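Local structure of beta-agarase B (4ATF) at residues 110-115 with 300-305. The protein hydrolyses the beta-1,4-galactosidic linkages of agarose at random along the chain, with retention of the anomeric configuration. The protein carries 1 engineered substitution. Residues are numbered along the deposited sequence; the frame is centred on the assembly and turned at random.
Sequences PVYIEA and RIYKPV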
# COMPACT_ATOMS: atom_id res chain seq x y z
N PRO A 110 -14.65 2.78 11.96
CA PRO A 110 -14.17 1.39 11.92
C PRO A 110 -14.37 0.87 10.49
O PRO A 110 -15.45 1.08 9.88
CB PRO A 110 -15.11 0.64 12.92
CG PRO A 110 -16.45 1.41 12.85
CD PRO A 110 -15.96 2.92 12.67
N VAL A 111 -13.34 0.21 9.94
CA VAL A 111 -13.46 -0.27 8.56
C VAL A 111 -12.45 -1.42 8.34
O VAL A 111 -11.31 -1.36 8.85
CB VAL A 111 -13.21 0.85 7.49
CG1 VAL A 111 -11.76 1.49 7.61
CG2 VAL A 111 -13.61 0.41 6.06
N TYR A 112 -12.86 -2.45 7.64
CA TYR A 112 -11.98 -3.59 7.31
C TYR A 112 -11.79 -3.49 5.80
O TYR A 112 -12.79 -3.46 5.06
CB TYR A 112 -12.69 -4.95 7.60
CG TYR A 112 -11.75 -6.11 7.26
CD1 TYR A 112 -10.58 -6.28 8.01
CD2 TYR A 112 -11.97 -6.94 6.15
CE1 TYR A 112 -9.62 -7.29 7.68
CE2 TYR A 112 -11.02 -7.98 5.81
CZ TYR A 112 -9.84 -8.12 6.58
OH TYR A 112 -8.87 -9.05 6.30
N ILE A 113 -10.53 -3.49 5.34
CA ILE A 113 -10.21 -3.42 3.92
C ILE A 113 -9.22 -4.50 3.58
O ILE A 113 -8.24 -4.66 4.30
CB ILE A 113 -9.61 -2.05 3.58
CG1 ILE A 113 -10.62 -0.93 3.90
CG2 ILE A 113 -9.17 -1.99 2.10
CD1 ILE A 113 -9.98 0.51 3.81
N GLU A 114 -9.47 -5.24 2.49
CA GLU A 114 -8.67 -6.38 2.11
C GLU A 114 -8.54 -6.46 0.60
O GLU A 114 -9.54 -6.45 -0.18
CB GLU A 114 -9.34 -7.64 2.66
CG GLU A 114 -8.51 -8.93 2.53
CD GLU A 114 -9.29 -10.16 3.05
OE1 GLU A 114 -10.09 -10.72 2.28
OE2 GLU A 114 -9.08 -10.57 4.22
N ALA A 115 -7.30 -6.59 0.15
CA ALA A 115 -7.00 -6.75 -1.27
C ALA A 115 -6.49 -8.14 -1.52
O ALA A 115 -5.64 -8.61 -0.76
CB ALA A 115 -5.91 -5.79 -1.66
N ARG A 300 -11.92 -5.34 -1.20
CA ARG A 300 -13.24 -5.38 -0.60
C ARG A 300 -13.16 -4.61 0.72
O ARG A 300 -12.12 -4.63 1.42
CB ARG A 300 -13.72 -6.84 -0.44
CG ARG A 300 -12.94 -7.70 0.62
CD ARG A 300 -13.38 -9.19 0.41
NE ARG A 300 -12.77 -10.03 1.46
CZ ARG A 300 -13.46 -10.83 2.29
NH1 ARG A 300 -14.80 -11.00 2.18
NH2 ARG A 300 -12.81 -11.56 3.21
N ILE A 301 -14.25 -3.92 1.03
CA ILE A 301 -14.31 -2.96 2.11
C ILE A 301 -15.62 -3.22 2.89
O ILE A 301 -16.70 -3.31 2.28
CB ILE A 301 -14.37 -1.51 1.54
CG1 ILE A 301 -13.06 -1.17 0.77
CG2 ILE A 301 -14.68 -0.54 2.67
CD1 ILE A 301 -13.23 -0.28 -0.52
N TYR A 302 -15.52 -3.37 4.22
CA TYR A 302 -16.71 -3.67 5.05
C TYR A 302 -16.75 -2.73 6.25
O TYR A 302 -15.70 -2.33 6.79
CB TYR A 302 -16.68 -5.12 5.58
CG TYR A 302 -16.79 -6.16 4.53
CD1 TYR A 302 -15.68 -6.52 3.74
CD2 TYR A 302 -18.01 -6.80 4.31
CE1 TYR A 302 -15.79 -7.48 2.75
CE2 TYR A 302 -18.14 -7.79 3.29
CZ TYR A 302 -17.01 -8.12 2.55
OH TYR A 302 -17.12 -9.10 1.57
N LYS A 303 -17.97 -2.40 6.69
CA LYS A 303 -18.18 -1.58 7.92
C LYS A 303 -18.98 -2.42 8.90
O LYS A 303 -19.87 -3.16 8.48
CB LYS A 303 -18.93 -0.25 7.56
CG LYS A 303 -17.97 0.67 6.61
CD LYS A 303 -17.98 2.18 6.97
CE LYS A 303 -17.36 2.35 8.25
NZ LYS A 303 -16.57 3.52 8.47
N PRO A 304 -18.65 -2.35 10.19
CA PRO A 304 -19.46 -3.10 11.19
C PRO A 304 -20.78 -2.38 11.48
O PRO A 304 -20.75 -1.15 11.76
CB PRO A 304 -18.57 -3.12 12.42
CG PRO A 304 -17.66 -1.89 12.28
CD PRO A 304 -17.55 -1.57 10.79
N VAL A 305 -21.92 -3.10 11.42
CA VAL A 305 -23.24 -2.53 11.72
C VAL A 305 -24.01 -3.42 12.71
O VAL A 305 -23.71 -4.62 12.85
CB VAL A 305 -24.07 -2.27 10.43
CG1 VAL A 305 -23.19 -1.47 9.38
CG2 VAL A 305 -24.41 -3.56 9.77
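Glu114 and Arg300 lie side by side on one face of an antiparallel strand pair in the GH16 jelly-roll fold. The guanidinium presents NE and NH2, side-on, to the single oxygen OE1, with NE 2.9 Å from it; both nitrogens approach from above the carboxylate plane, and the two planes stand 41° apart. Arg300 can do this because its CG sits between the backbone N and carbonyl carbon (chi1 68°), from where an extended chain runs beside Glu114. Tyr112 OH donates to the other carboxylate oxygen, OE2, at 2.6 Å, on its anti side though tilted from the carboxylate plane, and Arg200 on strand 199-207 adds a salt bridge. Tyr112 and Tyr302 share this face, where Tyr302 CD1 comes to the edge of the Tyr112 ring, 4.4 Å from CD2. On the reverse face Val111 CG2 meets Ile301 CG2 at 3.7 Å. Tyr112 with Tyr302 and Glu114 with Arg300 are hydrogen-bonded pairs, four backbone bonds in all. A glutamine in place of Glu114 would probably leave Arg300 and Arg200 without their shared counter-charge. Arg300, also donating to the carbonyls of Ile17 and Pro18, links this strand pair to the segment near the N terminus. Flanked by two arginines and met by a hydroxyl, the buried carboxylate is likely to stay ionised.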